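PDB 3GO6: ribokinase RBSK from Mycobacterium tuberculosis, which probably phosphorylates D-ribose at O-5 with ATP and a divalent cation, giving D-ribose 5-phosphate for nucleotide and amino-acid synthesis or the pentose phosphate pathway. Local coordinates for residues T149-P154 with V174-A179; I153-A158 with S184-L189; M30-V35 with L51-G56; F34-L39 with I113-A118; A256-N261 with R270-A275. All coordinates share one frame; numbering follows the deposited sequence.

Contact 1. Residues T149-P154 with V174-A179; sequences TQLEIP and VNASPA. With RIB (alpha-D-ribofuranose), chain C.
With chi1 at -47° the CG of L151 stands anti to its own carbonyl carbon, and chi2 near 180° sends one methyl, CD1, on to A176, while the other branch, CD2, meets V174. CD1 lies 3.8 Å from A176 CA; CD2 comes to 4.1 Å from V174 CG1, the two side chains crossing at about a right angle. Nearer the backbone, L151 CB packs against the ring carbon CD of P178, a proline that follows a cis peptide bond. Two backbone bonds hold the two segments together: N175 N donates to T149 O at 2.8 Å, and L151 N to S177 O at 3.0 Å, the second donor tilted 34° from the carbonyl plane. Here the parallel strands 146-149 and 171-175 of the large central sheet end, T149 and V174 forming the last bridge, their side chains lying side by side with the CG2 methyls in contact. Past it, 174-179 folds through an inverse gamma turn centred on A176, yet stays close to 149-154. E152 CG rests on P178 CD at 3.8 Å, and the extended side chain beyond delivers OE2 to the ribose, whose O1 donates to it at 2.5 Å. The other carboxylate oxygen, OE1, is taken by S27 and N29, so both sides of the group are fixed. T45 of the second subunit packs against E152 and S177.

Contact 2. Residues I153-A158 with S184-L189; sequences IPVATA and SSLQDL
V155 gives up the most surface here, followed by L189 and S185, and these three carry most of the contact between the start of helix 155-167 and helix 183-192. The branch CG1 of V155, anti to the backbone N at chi1 -177°, does nearly all the touching. It presses on S185 CB at 3.5 Å, tighter than the usual carbon-carbon distance, and also reaches L186, whose CD2 is 4.0 Å from V155 CG1. The third neighbour of this methyl is L189 CD2, at 4.3 Å. That same leucine methyl sits against A158 CB at 4.0 Å, one helical turn on from V155, so V155 and A158 offer one apolar strip to residues 185, 186 and 189. The backbones are nearest at A156 CA and S185 CA, 5.8 Å apart. Both helices pack beside the large central sheet of this PfkB-family kinase, and L189 also touches A162, further along helix 155-167. The hydroxyl of S185 is hydrogen-bonded within its own helix region to D182 and not across the contact. With no hydrogen bond between them, the two segments are joined by van der Waals packing of methyl and methylene groups, a contact without directional bonds.

Contact 3. Residues M30-V35 with L51-G56; sequences MDLTFV and LTRTPG. With RIB (alpha-D-ribofuranose), chain C.
Strands 30-35 and 51-56 run antiparallel, their axes 4.4 Å apart at the closest, with D31-T54 and T33-T52 as hydrogen-bonded pairs and M30-P55, L32-R53 and F34-L51 as non-hydrogen-bonded pairs. On the face of F34 and L51, L51 CD1 sits over the centre of the F34 ring, a CH-pi contact 3.7 Å from the centroid. L32 CD2 packs on R53 CG at 3.7 Å. M30 CG, anti to the backbone N (chi1 -173°), lies over one guanidinium face of R53, offset toward the rim, while R53 NH1 is held by Q87. Strand 50-56 is an outer strand of the four-stranded lid sheet of ribokinases, with 29-35 next to it, and L32 meets L32 of the second subunit. On the other face, D31 grips the ribose with both oxygens: O2 donates to OD1 and O3 to OD2, each at 2.6 Å. One water sits among D31 OD2, T54 OG1 and P55 O but cannot donate to every acceptor around it; a second joins D31 O to the hydroxyls of T33, T52 and T54.

Contact 4. Residues F34-L39 with I113-A118; sequences FVVDAL and IIVVDA
The central parallel pair of the four-stranded lid sheet, strands 29-35 and 110-116, continues here past its last bridge into the turns that follow. F34 N donates to I114 O at 2.8 Å, V116 N to F34 O, and V36 N to V116 O at 2.9 Å with an N-H...O angle of 172°. Beyond the strands, A118 N donates to D37 O at 3.0 Å, its donor tilted 32° from the carbonyl plane. Among the side chains, V36 CG2, which lies between the backbone N and the carbonyl carbon because chi1 (-63°) sets CG1 anti to that carbon, meets V115 CG1 at 3.6 Å. L39 folds back so that CD2 slides past the same V115 methyl at 3.8 Å, while its CG lies near D117 OD2. I113 CG2 adds to the packing round the F34 ring, 3.9 Å from CE2. D117 OD1 is hydrogen-bonded to S119. Backbone hydrogen bonds thus set the strand pairing, and V36 and V115 present an apolar patch to L125 of the second subunit, while the I114 side chain touches the ribose.

Contact 5. Residues A256-N261 with R270-A275; sequences ANWPRN and RALRRA
N257 OD1 is gripped by two arginines of helix 265-282: R270 NH1 donates to it at 2.9 Å in a bent bond, with an N-H...O angle of 134°, and R274 NE adds a weak bond at 3.1 Å with an angle of only 120°. Each arginine crosses the asparagine at about a right angle, and the R270 guanidinium is turned 50° from the amide plane. R274 CD lies over the centre of the R270 guanidinium face, 3.3 Å above it. Waters extend the network: one links N257 O to R270 NH1, another N257 OD1 to R270 NH2, and a third N257 ND2 to R274 NH2. The amide's ND2 also bonds V253 O, and R274 NH1 forms a salt bridge with D299. Next to the amide, A271 CB packs on N257 CB at 3.8 Å and on W258 CE3, with L272 CG at the indole edge. Thus the end of helix 246-257 is joined to helix 265-282 by a shared amide oxygen, bridging waters and a small apolar contact; the probably cationic arginines would polarise that oxygen.

Contacts 1 and 3 hold the ribose from two parts of the fold: E152 binds it from the loop that follows strand 146-149 of the central sheet and D31 from the lid, although the contact centres are 20 Å apart. Contact 4 continues contact 3 through strand 29-35, with L32 O 2.9 Å from I114 N, a probable hydrogen bond. Contact 2 backs contact 1, since L151 CD1 lies 3.7 Å from L186 CD2 and both share I153 and P154. Contacts 1, 3 and 4 all touch the second subunit. Contact 5 lies far from the lid, 30 Å from contact 3 between centres, but about 9 Å from contact 1 at nearest atoms, with W258 packing on strand 171-175.

Contact 1. Residues T149-P154 with V174-A179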
# COMPACT_ATOMS: atom_id res chain seq x y z
N THR A 149 -19.71 -13.78 10.46
CA THR A 149 -18.93 -12.68 11.00
C THR A 149 -17.44 -13.03 11.03
O THR A 149 -17.08 -14.20 10.91
CB THR A 149 -19.49 -12.24 12.40
OG1 THR A 149 -18.98 -10.94 12.74
CG2 THR A 149 -19.12 -13.23 13.48
N GLN A 150 -16.58 -12.01 11.12
CA GLN A 150 -15.12 -12.19 11.21
C GLN A 150 -14.61 -11.18 12.22
O GLN A 150 -15.40 -10.47 12.83
CB GLN A 150 -14.37 -12.01 9.86
CG GLN A 150 -15.20 -12.35 8.60
CD GLN A 150 -16.28 -11.29 8.31
OE1 GLN A 150 -16.10 -10.12 8.63
NE2 GLN A 150 -17.39 -11.71 7.70
N LEU A 151 -13.29 -11.11 12.38
CA LEU A 151 -12.72 -10.46 13.55
C LEU A 151 -11.90 -9.20 13.27
O LEU A 151 -11.10 -8.79 14.13
CB LEU A 151 -11.93 -11.48 14.39
CG LEU A 151 -12.59 -12.85 14.69
CD1 LEU A 151 -11.67 -13.75 15.51
CD2 LEU A 151 -13.93 -12.68 15.41
N GLU A 152 -12.09 -8.56 12.11
CA GLU A 152 -11.46 -7.24 11.89
C GLU A 152 -12.26 -6.11 12.57
O GLU A 152 -11.71 -5.06 12.91
CB GLU A 152 -11.28 -6.92 10.40
CG GLU A 152 -10.45 -7.97 9.61
CD GLU A 152 -10.25 -7.56 8.14
OE1 GLU A 152 -10.89 -6.57 7.67
OE2 GLU A 152 -9.42 -8.20 7.46
N ILE A 153 -13.56 -6.34 12.74
CA ILE A 153 -14.42 -5.48 13.53
C ILE A 153 -14.20 -5.84 15.03
O ILE A 153 -13.60 -6.87 15.33
CB ILE A 153 -15.90 -5.70 13.14
CG1 ILE A 153 -16.30 -7.19 13.34
CG2 ILE A 153 -16.13 -5.26 11.68
CD1 ILE A 153 -17.82 -7.46 13.28
N PRO A 154 -14.69 -4.99 15.97
CA PRO A 154 -14.57 -5.34 17.40
C PRO A 154 -15.16 -6.72 17.70
O PRO A 154 -16.27 -7.02 17.25
CB PRO A 154 -15.38 -4.24 18.09
CG PRO A 154 -15.26 -3.04 17.14
CD PRO A 154 -15.36 -3.68 15.77
N VAL A 174 -18.58 -18.11 12.34
CA VAL A 174 -17.50 -17.17 12.59
C VAL A 174 -16.28 -17.57 11.78
O VAL A 174 -15.81 -18.71 11.84
CB VAL A 174 -17.12 -17.09 14.11
CG1 VAL A 174 -15.95 -16.11 14.36
CG2 VAL A 174 -18.35 -16.70 14.93
N ASN A 175 -15.79 -16.63 10.97
CA ASN A 175 -14.47 -16.79 10.37
C ASN A 175 -13.49 -16.24 11.38
O ASN A 175 -13.41 -15.02 11.58
CB ASN A 175 -14.40 -16.05 9.03
CG ASN A 175 -13.05 -16.15 8.38
OD1 ASN A 175 -12.30 -17.13 8.59
ND2 ASN A 175 -12.71 -15.15 7.60
N ALA A 176 -12.76 -17.14 12.05
CA ALA A 176 -11.85 -16.74 13.14
C ALA A 176 -10.55 -16.13 12.62
O ALA A 176 -9.47 -16.67 12.83
CB ALA A 176 -11.55 -17.97 14.05
N SER A 177 -10.67 -14.98 11.95
CA SER A 177 -9.54 -14.33 11.31
C SER A 177 -9.77 -12.81 11.41
O SER A 177 -10.89 -12.36 11.16
CB SER A 177 -9.48 -14.78 9.84
OG SER A 177 -8.37 -14.23 9.15
N PRO A 178 -8.75 -12.04 11.82
CA PRO A 178 -7.40 -12.47 12.19
C PRO A 178 -7.39 -13.11 13.56
O PRO A 178 -8.34 -12.93 14.33
CB PRO A 178 -6.61 -11.17 12.26
CG PRO A 178 -7.55 -10.07 11.88
CD PRO A 178 -8.92 -10.58 11.94
N ALA A 179 -6.32 -13.85 13.85
CA ALA A 179 -6.05 -14.42 15.18
C ALA A 179 -5.60 -13.33 16.16
O ALA A 179 -5.34 -12.19 15.77
CB ALA A 179 -4.98 -15.51 15.06
O5 RIB C . -9.25 -12.09 2.88
C5 RIB C . -8.73 -10.98 2.10
C4 RIB C . -9.28 -9.67 2.68
O4 RIB C . -8.64 -9.45 3.96
C3 RIB C . -8.92 -8.44 1.86
O3 RIB C . -9.96 -8.00 0.96
C2 RIB C . -8.53 -7.40 2.89
O2 RIB C . -9.38 -6.25 2.83
C1 RIB C . -8.58 -8.06 4.26
O1 RIB C . -9.76 -7.71 4.99

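Contact 2. Residues I153-A158 with S184-L189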
# COMPACT_ATOMS: atom_id res chain seq x y z
N ILE A 153 -13.56 -6.34 12.74
CA ILE A 153 -14.42 -5.48 13.53
C ILE A 153 -14.20 -5.84 15.03
O ILE A 153 -13.60 -6.87 15.33
CB ILE A 153 -15.90 -5.70 13.14
CG1 ILE A 153 -16.30 -7.19 13.34
CG2 ILE A 153 -16.13 -5.26 11.68
CD1 ILE A 153 -17.82 -7.46 13.28
N PRO A 154 -14.69 -4.99 15.97
CA PRO A 154 -14.57 -5.34 17.40
C PRO A 154 -15.16 -6.72 17.70
O PRO A 154 -16.27 -7.02 17.25
CB PRO A 154 -15.38 -4.24 18.09
CG PRO A 154 -15.26 -3.04 17.14
CD PRO A 154 -15.36 -3.68 15.77
N VAL A 155 -14.43 -7.55 18.44
CA VAL A 155 -14.97 -8.87 18.79
C VAL A 155 -16.29 -8.74 19.56
O VAL A 155 -17.21 -9.54 19.37
CB VAL A 155 -13.94 -9.79 19.51
CG1 VAL A 155 -14.55 -11.18 19.76
CG2 VAL A 155 -12.70 -9.95 18.64
N ALA A 156 -16.41 -7.70 20.38
CA ALA A 156 -17.65 -7.45 21.14
C ALA A 156 -18.84 -7.17 20.22
O ALA A 156 -19.98 -7.48 20.55
CB ALA A 156 -17.47 -6.30 22.11
N THR A 157 -18.58 -6.57 19.06
CA THR A 157 -19.62 -6.38 18.04
C THR A 157 -20.02 -7.69 17.34
O THR A 157 -21.21 -7.96 17.16
CB THR A 157 -19.20 -5.33 17.00
OG1 THR A 157 -19.01 -4.07 17.67
CG2 THR A 157 -20.26 -5.18 15.90
N ALA A 158 -19.04 -8.49 16.93
CA ALA A 158 -19.30 -9.85 16.47
C ALA A 158 -20.14 -10.66 17.48
O ALA A 158 -21.11 -11.31 17.11
CB ALA A 158 -17.96 -10.57 16.20
N SER A 184 -11.03 -12.35 25.99
CA SER A 184 -12.24 -12.51 26.80
C SER A 184 -13.51 -12.54 25.94
O SER A 184 -14.38 -13.40 26.13
CB SER A 184 -12.32 -11.40 27.87
OG SER A 184 -13.53 -11.48 28.61
N SER A 185 -13.63 -11.59 25.01
CA SER A 185 -14.73 -11.59 24.03
C SER A 185 -14.68 -12.83 23.14
O SER A 185 -15.72 -13.36 22.78
CB SER A 185 -14.65 -10.36 23.14
OG SER A 185 -14.82 -9.16 23.88
N LEU A 186 -13.48 -13.26 22.79
CA LEU A 186 -13.30 -14.46 21.96
C LEU A 186 -13.83 -15.68 22.67
O LEU A 186 -14.45 -16.54 22.05
CB LEU A 186 -11.82 -14.69 21.62
CG LEU A 186 -11.13 -13.87 20.53
CD1 LEU A 186 -9.66 -14.26 20.45
CD2 LEU A 186 -11.82 -14.03 19.16
N GLN A 187 -13.55 -15.78 23.97
CA GLN A 187 -14.03 -16.92 24.75
C GLN A 187 -15.55 -16.96 24.80
O GLN A 187 -16.14 -18.03 24.67
CB GLN A 187 -13.41 -16.94 26.14
CG GLN A 187 -11.94 -17.32 26.12
CD GLN A 187 -11.21 -16.88 27.37
OE1 GLN A 187 -11.72 -16.08 28.16
NE2 GLN A 187 -10.00 -17.39 27.55
N ASP A 188 -16.18 -15.79 24.95
CA ASP A 188 -17.63 -15.68 24.94
C ASP A 188 -18.21 -16.02 23.56
O ASP A 188 -19.23 -16.67 23.47
CB ASP A 188 -18.09 -14.28 25.37
CG ASP A 188 -17.82 -14.00 26.86
OD1 ASP A 188 -17.52 -14.96 27.61
OD2 ASP A 188 -17.90 -12.83 27.27
N LEU A 189 -17.55 -15.55 22.50
CA LEU A 189 -18.00 -15.90 21.14
C LEU A 189 -17.81 -17.40 20.87
O LEU A 189 -18.70 -18.04 20.32
CB LEU A 189 -17.29 -15.04 20.08
CG LEU A 189 -17.74 -15.16 18.61
CD1 LEU A 189 -19.24 -15.03 18.43
CD2 LEU A 189 -17.00 -14.12 17.77

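Contact 3. Residues M30-V35 with L51-G56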
# COMPACT_ATOMS: atom_id res chain seq x y z
N MET A 30 -10.71 -0.73 1.42
CA MET A 30 -10.11 -0.61 0.08
C MET A 30 -8.76 -1.37 0.06
O MET A 30 -7.94 -1.19 0.94
CB MET A 30 -9.91 0.87 -0.29
CG MET A 30 -9.44 1.07 -1.73
SD MET A 30 -10.73 0.72 -2.95
CE MET A 30 -12.00 1.95 -2.54
N ASP A 31 -8.57 -2.23 -0.95
CA ASP A 31 -7.43 -3.13 -1.04
C ASP A 31 -6.42 -2.58 -2.03
O ASP A 31 -6.77 -2.21 -3.15
CB ASP A 31 -7.86 -4.51 -1.57
CG ASP A 31 -8.61 -5.34 -0.53
OD1 ASP A 31 -8.61 -4.96 0.66
OD2 ASP A 31 -9.19 -6.39 -0.92
N LEU A 32 -5.16 -2.56 -1.61
CA LEU A 32 -4.04 -2.27 -2.51
C LEU A 32 -3.33 -3.62 -2.69
O LEU A 32 -2.77 -4.15 -1.75
CB LEU A 32 -3.12 -1.22 -1.90
CG LEU A 32 -3.78 0.15 -1.67
CD1 LEU A 32 -2.82 1.05 -0.93
CD2 LEU A 32 -4.18 0.80 -2.99
N THR A 33 -3.42 -4.17 -3.89
CA THR A 33 -2.85 -5.51 -4.16
C THR A 33 -1.59 -5.34 -5.00
O THR A 33 -1.63 -4.75 -6.08
CB THR A 33 -3.85 -6.44 -4.86
OG1 THR A 33 -5.09 -6.48 -4.14
CG2 THR A 33 -3.29 -7.88 -4.97
N PHE A 34 -0.49 -5.88 -4.49
CA PHE A 34 0.84 -5.78 -5.09
C PHE A 34 1.29 -7.17 -5.50
O PHE A 34 1.18 -8.13 -4.72
CB PHE A 34 1.87 -5.27 -4.07
CG PHE A 34 1.64 -3.85 -3.58
CD1 PHE A 34 2.44 -2.81 -4.05
CD2 PHE A 34 0.68 -3.57 -2.62
CE1 PHE A 34 2.28 -1.49 -3.59
CE2 PHE A 34 0.49 -2.25 -2.14
CZ PHE A 34 1.28 -1.21 -2.63
N VAL A 35 1.81 -7.28 -6.72
CA VAL A 35 2.42 -8.55 -7.15
C VAL A 35 3.94 -8.40 -7.08
O VAL A 35 4.49 -7.41 -7.59
CB VAL A 35 1.94 -8.98 -8.56
CG1 VAL A 35 2.75 -10.20 -9.07
CG2 VAL A 35 0.46 -9.30 -8.54
N LEU A 51 0.37 -2.97 -9.17
CA LEU A 51 -0.44 -2.51 -8.04
C LEU A 51 -1.85 -2.25 -8.57
O LEU A 51 -2.03 -1.57 -9.59
CB LEU A 51 0.15 -1.22 -7.43
CG LEU A 51 -0.78 -0.41 -6.49
CD1 LEU A 51 -1.19 -1.25 -5.26
CD2 LEU A 51 -0.15 0.90 -6.05
N THR A 52 -2.84 -2.80 -7.89
CA THR A 52 -4.24 -2.44 -8.16
C THR A 52 -4.88 -1.89 -6.88
O THR A 52 -4.43 -2.18 -5.77
CB THR A 52 -5.09 -3.65 -8.63
OG1 THR A 52 -5.16 -4.64 -7.60
CG2 THR A 52 -4.53 -4.26 -9.92
N ARG A 53 -5.92 -1.08 -7.04
CA ARG A 53 -6.67 -0.51 -5.93
C ARG A 53 -8.13 -0.94 -6.14
O ARG A 53 -8.77 -0.50 -7.09
CB ARG A 53 -6.51 1.02 -5.92
CG ARG A 53 -7.28 1.73 -4.82
CD ARG A 53 -6.97 3.23 -4.79
NE ARG A 53 -7.77 3.90 -3.74
CZ ARG A 53 -9.02 4.33 -3.90
NH1 ARG A 53 -9.63 4.20 -5.06
NH2 ARG A 53 -9.66 4.91 -2.87
N THR A 54 -8.64 -1.83 -5.29
CA THR A 54 -9.98 -2.42 -5.50
C THR A 54 -10.74 -2.58 -4.18
O THR A 54 -10.13 -2.78 -3.15
CB THR A 54 -9.90 -3.85 -6.17
OG1 THR A 54 -9.08 -4.72 -5.38
CG2 THR A 54 -9.35 -3.77 -7.63
N PRO A 55 -12.07 -2.44 -4.20
CA PRO A 55 -12.85 -2.68 -2.98
C PRO A 55 -12.71 -4.12 -2.48
O PRO A 55 -12.68 -5.07 -3.28
CB PRO A 55 -14.29 -2.47 -3.44
CG PRO A 55 -14.20 -1.61 -4.63
CD PRO A 55 -12.92 -2.00 -5.33
N GLY A 56 -12.60 -4.27 -1.17
CA GLY A 56 -12.59 -5.61 -0.55
C GLY A 56 -12.93 -5.53 0.92
O GLY A 56 -13.85 -4.80 1.31
O5 RIB C . -9.25 -12.09 2.88
C5 RIB C . -8.73 -10.98 2.10
C4 RIB C . -9.28 -9.67 2.68
O4 RIB C . -8.64 -9.45 3.96
C3 RIB C . -8.92 -8.44 1.86
O3 RIB C . -9.96 -8.00 0.96
C2 RIB C . -8.53 -7.40 2.89
O2 RIB C . -9.38 -6.25 2.83
C1 RIB C . -8.58 -8.06 4.26
O1 RIB C . -9.76 -7.71 4.99
O HOH W 1 -10.14 -6.24 -3.47
O HOH W 2 -6.41 -4.26 -5.15

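Contact 4. Residues F34-L39 with I113-A118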
# COMPACT_ATOMS: atom_id res chain seq x y z
N PHE A 34 -0.49 -5.88 -4.49
CA PHE A 34 0.84 -5.78 -5.09
C PHE A 34 1.29 -7.17 -5.50
O PHE A 34 1.18 -8.13 -4.72
CB PHE A 34 1.87 -5.27 -4.07
CG PHE A 34 1.64 -3.85 -3.58
CD1 PHE A 34 2.44 -2.81 -4.05
CD2 PHE A 34 0.68 -3.57 -2.62
CE1 PHE A 34 2.28 -1.49 -3.59
CE2 PHE A 34 0.49 -2.25 -2.14
CZ PHE A 34 1.28 -1.21 -2.63
N VAL A 35 1.81 -7.28 -6.72
CA VAL A 35 2.42 -8.55 -7.15
C VAL A 35 3.94 -8.40 -7.08
O VAL A 35 4.49 -7.41 -7.59
CB VAL A 35 1.94 -8.98 -8.56
CG1 VAL A 35 2.75 -10.20 -9.07
CG2 VAL A 35 0.46 -9.30 -8.54
N VAL A 36 4.59 -9.37 -6.43
CA VAL A 36 6.05 -9.40 -6.26
C VAL A 36 6.60 -10.78 -6.69
O VAL A 36 5.83 -11.73 -6.89
CB VAL A 36 6.46 -9.15 -4.78
CG1 VAL A 36 6.04 -7.73 -4.32
CG2 VAL A 36 5.86 -10.22 -3.85
N ASP A 37 7.91 -10.88 -6.84
CA ASP A 37 8.52 -12.20 -7.02
C ASP A 37 8.54 -12.95 -5.68
O ASP A 37 8.01 -14.05 -5.56
CB ASP A 37 9.93 -12.09 -7.59
CG ASP A 37 10.55 -13.45 -7.85
OD1 ASP A 37 9.95 -14.26 -8.62
OD2 ASP A 37 11.62 -13.73 -7.26
N ALA A 38 9.12 -12.32 -4.67
CA ALA A 38 9.18 -12.86 -3.31
C ALA A 38 8.58 -11.88 -2.30
O ALA A 38 8.78 -10.66 -2.41
CB ALA A 38 10.63 -13.17 -2.94
N LEU A 39 7.89 -12.39 -1.29
CA LEU A 39 7.41 -11.54 -0.20
C LEU A 39 8.59 -10.83 0.47
O LEU A 39 9.64 -11.45 0.71
CB LEU A 39 6.63 -12.36 0.84
CG LEU A 39 5.41 -13.12 0.33
CD1 LEU A 39 4.90 -14.10 1.39
CD2 LEU A 39 4.26 -12.17 -0.11
N ILE A 113 -3.43 -4.05 2.66
CA ILE A 113 -2.34 -4.31 1.72
C ILE A 113 -2.29 -5.81 1.49
O ILE A 113 -2.14 -6.59 2.45
CB ILE A 113 -0.94 -3.86 2.28
CG1 ILE A 113 -0.96 -2.41 2.77
CG2 ILE A 113 0.19 -4.09 1.23
CD1 ILE A 113 -1.43 -1.40 1.71
N ILE A 114 -2.42 -6.22 0.24
CA ILE A 114 -2.34 -7.62 -0.13
C ILE A 114 -1.08 -7.78 -0.98
O ILE A 114 -0.91 -7.06 -1.97
CB ILE A 114 -3.55 -8.10 -0.96
CG1 ILE A 114 -4.90 -7.52 -0.45
CG2 ILE A 114 -3.50 -9.64 -1.19
CD1 ILE A 114 -5.33 -8.03 0.79
N VAL A 115 -0.20 -8.70 -0.62
CA VAL A 115 0.99 -8.94 -1.43
C VAL A 115 0.95 -10.40 -1.92
O VAL A 115 0.73 -11.31 -1.13
CB VAL A 115 2.28 -8.68 -0.62
CG1 VAL A 115 3.52 -8.72 -1.56
CG2 VAL A 115 2.19 -7.33 0.08
N VAL A 116 1.14 -10.59 -3.23
CA VAL A 116 0.98 -11.91 -3.86
C VAL A 116 2.31 -12.21 -4.53
O VAL A 116 2.82 -11.39 -5.30
CB VAL A 116 -0.18 -11.92 -4.89
CG1 VAL A 116 -0.34 -13.31 -5.57
CG2 VAL A 116 -1.49 -11.50 -4.21
N ASP A 117 2.90 -13.36 -4.18
CA ASP A 117 4.23 -13.73 -4.69
C ASP A 117 4.17 -14.71 -5.88
O ASP A 117 3.08 -15.06 -6.37
CB ASP A 117 5.17 -14.23 -3.55
CG ASP A 117 4.81 -15.63 -3.00
OD1 ASP A 117 4.11 -16.43 -3.67
OD2 ASP A 117 5.25 -15.95 -1.88
N ALA A 118 5.34 -15.15 -6.33
CA ALA A 118 5.43 -16.02 -7.51
C ALA A 118 4.74 -17.38 -7.38
O ALA A 118 4.35 -17.97 -8.39
CB ALA A 118 6.91 -16.17 -7.93

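Contact 5. Residues A256-N261 with R270-A275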
# COMPACT_ATOMS: atom_id res chain seq x y z
N ALA A 256 -23.79 -19.53 2.43
CA ALA A 256 -24.88 -19.58 1.45
C ALA A 256 -25.49 -20.97 1.29
O ALA A 256 -26.59 -21.10 0.71
CB ALA A 256 -24.38 -19.09 0.11
N ASN A 257 -24.80 -22.00 1.80
CA ASN A 257 -25.22 -23.41 1.66
C ASN A 257 -25.45 -24.19 2.95
O ASN A 257 -25.90 -25.34 2.91
CB ASN A 257 -24.19 -24.16 0.80
CG ASN A 257 -24.25 -23.74 -0.65
OD1 ASN A 257 -25.08 -24.23 -1.41
ND2 ASN A 257 -23.39 -22.79 -1.04
N TRP A 258 -25.14 -23.59 4.10
CA TRP A 258 -25.30 -24.24 5.38
C TRP A 258 -26.78 -24.37 5.78
O TRP A 258 -27.52 -23.39 5.69
CB TRP A 258 -24.56 -23.47 6.46
CG TRP A 258 -24.18 -24.31 7.65
CD1 TRP A 258 -24.85 -24.41 8.84
CD2 TRP A 258 -23.03 -25.17 7.76
NE1 TRP A 258 -24.18 -25.28 9.69
CE2 TRP A 258 -23.07 -25.76 9.04
CE3 TRP A 258 -21.98 -25.51 6.89
CZ2 TRP A 258 -22.09 -26.64 9.49
CZ3 TRP A 258 -21.01 -26.38 7.33
CH2 TRP A 258 -21.07 -26.95 8.62
N PRO A 259 -27.21 -25.57 6.23
CA PRO A 259 -28.64 -25.76 6.60
C PRO A 259 -29.02 -25.03 7.91
O PRO A 259 -28.16 -24.70 8.69
CB PRO A 259 -28.73 -27.27 6.84
CG PRO A 259 -27.35 -27.64 7.31
CD PRO A 259 -26.43 -26.81 6.44
N ARG A 260 -30.32 -24.84 8.14
CA ARG A 260 -30.83 -24.33 9.44
C ARG A 260 -30.59 -25.34 10.57
O ARG A 260 -30.58 -26.55 10.32
CB ARG A 260 -32.31 -23.97 9.34
CG ARG A 260 -32.63 -23.02 8.15
CD ARG A 260 -34.07 -22.49 8.18
NE ARG A 260 -34.52 -22.06 6.86
CZ ARG A 260 -35.56 -21.24 6.64
NH1 ARG A 260 -36.25 -20.73 7.66
NH2 ARG A 260 -35.89 -20.91 5.39
N ASN A 261 -30.36 -24.85 11.80
CA ASN A 261 -30.08 -25.71 12.96
C ASN A 261 -31.25 -26.69 13.21
O ASN A 261 -32.40 -26.35 12.92
CB ASN A 261 -29.82 -24.86 14.21
CG ASN A 261 -28.52 -24.04 14.16
OD1 ASN A 261 -27.49 -24.48 13.62
ND2 ASN A 261 -28.56 -22.84 14.77
N ARG A 270 -22.59 -31.29 1.86
CA ARG A 270 -22.82 -30.63 0.58
C ARG A 270 -22.32 -29.16 0.62
O ARG A 270 -21.72 -28.68 -0.33
CB ARG A 270 -24.30 -30.68 0.21
CG ARG A 270 -24.65 -30.01 -1.11
CD ARG A 270 -26.15 -29.70 -1.20
NE ARG A 270 -26.43 -28.81 -2.33
CZ ARG A 270 -26.52 -27.47 -2.25
NH1 ARG A 270 -26.36 -26.84 -1.10
NH2 ARG A 270 -26.76 -26.76 -3.35
N ALA A 271 -22.56 -28.47 1.74
CA ALA A 271 -22.08 -27.09 1.91
C ALA A 271 -20.55 -27.07 1.84
O ALA A 271 -19.96 -26.22 1.17
CB ALA A 271 -22.57 -26.52 3.25
N LEU A 272 -19.92 -28.00 2.55
CA LEU A 272 -18.44 -28.12 2.55
C LEU A 272 -17.85 -28.38 1.17
O LEU A 272 -16.86 -27.75 0.78
CB LEU A 272 -17.97 -29.17 3.57
CG LEU A 272 -18.22 -28.86 5.07
CD1 LEU A 272 -18.22 -30.14 5.90
CD2 LEU A 272 -17.17 -27.88 5.63
N ARG A 273 -18.47 -29.30 0.42
CA ARG A 273 -18.04 -29.60 -0.96
C ARG A 273 -18.12 -28.37 -1.86
O ARG A 273 -17.21 -28.10 -2.63
CB ARG A 273 -18.84 -30.76 -1.57
CG ARG A 273 -18.38 -32.11 -1.03
CD ARG A 273 -19.32 -33.26 -1.38
NE ARG A 273 -18.78 -34.51 -0.85
CZ ARG A 273 -19.43 -35.67 -0.79
NH1 ARG A 273 -20.68 -35.78 -1.22
NH2 ARG A 273 -18.81 -36.75 -0.29
N ARG A 274 -19.24 -27.65 -1.77
CA ARG A 274 -19.44 -26.46 -2.60
C ARG A 274 -18.46 -25.36 -2.22
O ARG A 274 -17.89 -24.71 -3.09
CB ARG A 274 -20.89 -25.99 -2.47
CG ARG A 274 -21.88 -26.97 -3.16
CD ARG A 274 -23.33 -26.54 -3.06
NE ARG A 274 -23.58 -25.36 -3.87
CZ ARG A 274 -23.74 -25.35 -5.20
NH1 ARG A 274 -23.68 -26.49 -5.89
NH2 ARG A 274 -23.94 -24.20 -5.84
N ALA A 275 -18.24 -25.16 -0.92
CA ALA A 275 -17.31 -24.14 -0.45
C ALA A 275 -15.88 -24.48 -0.90
O ALA A 275 -15.14 -23.59 -1.36
CB ALA A 275 -17.40 -23.99 1.10
O HOH W 3 -26.08 -27.77 1.87
O HOH W 4 -24.34 -22.23 -3.87
O HOH W 5 -27.33 -23.75 -3.70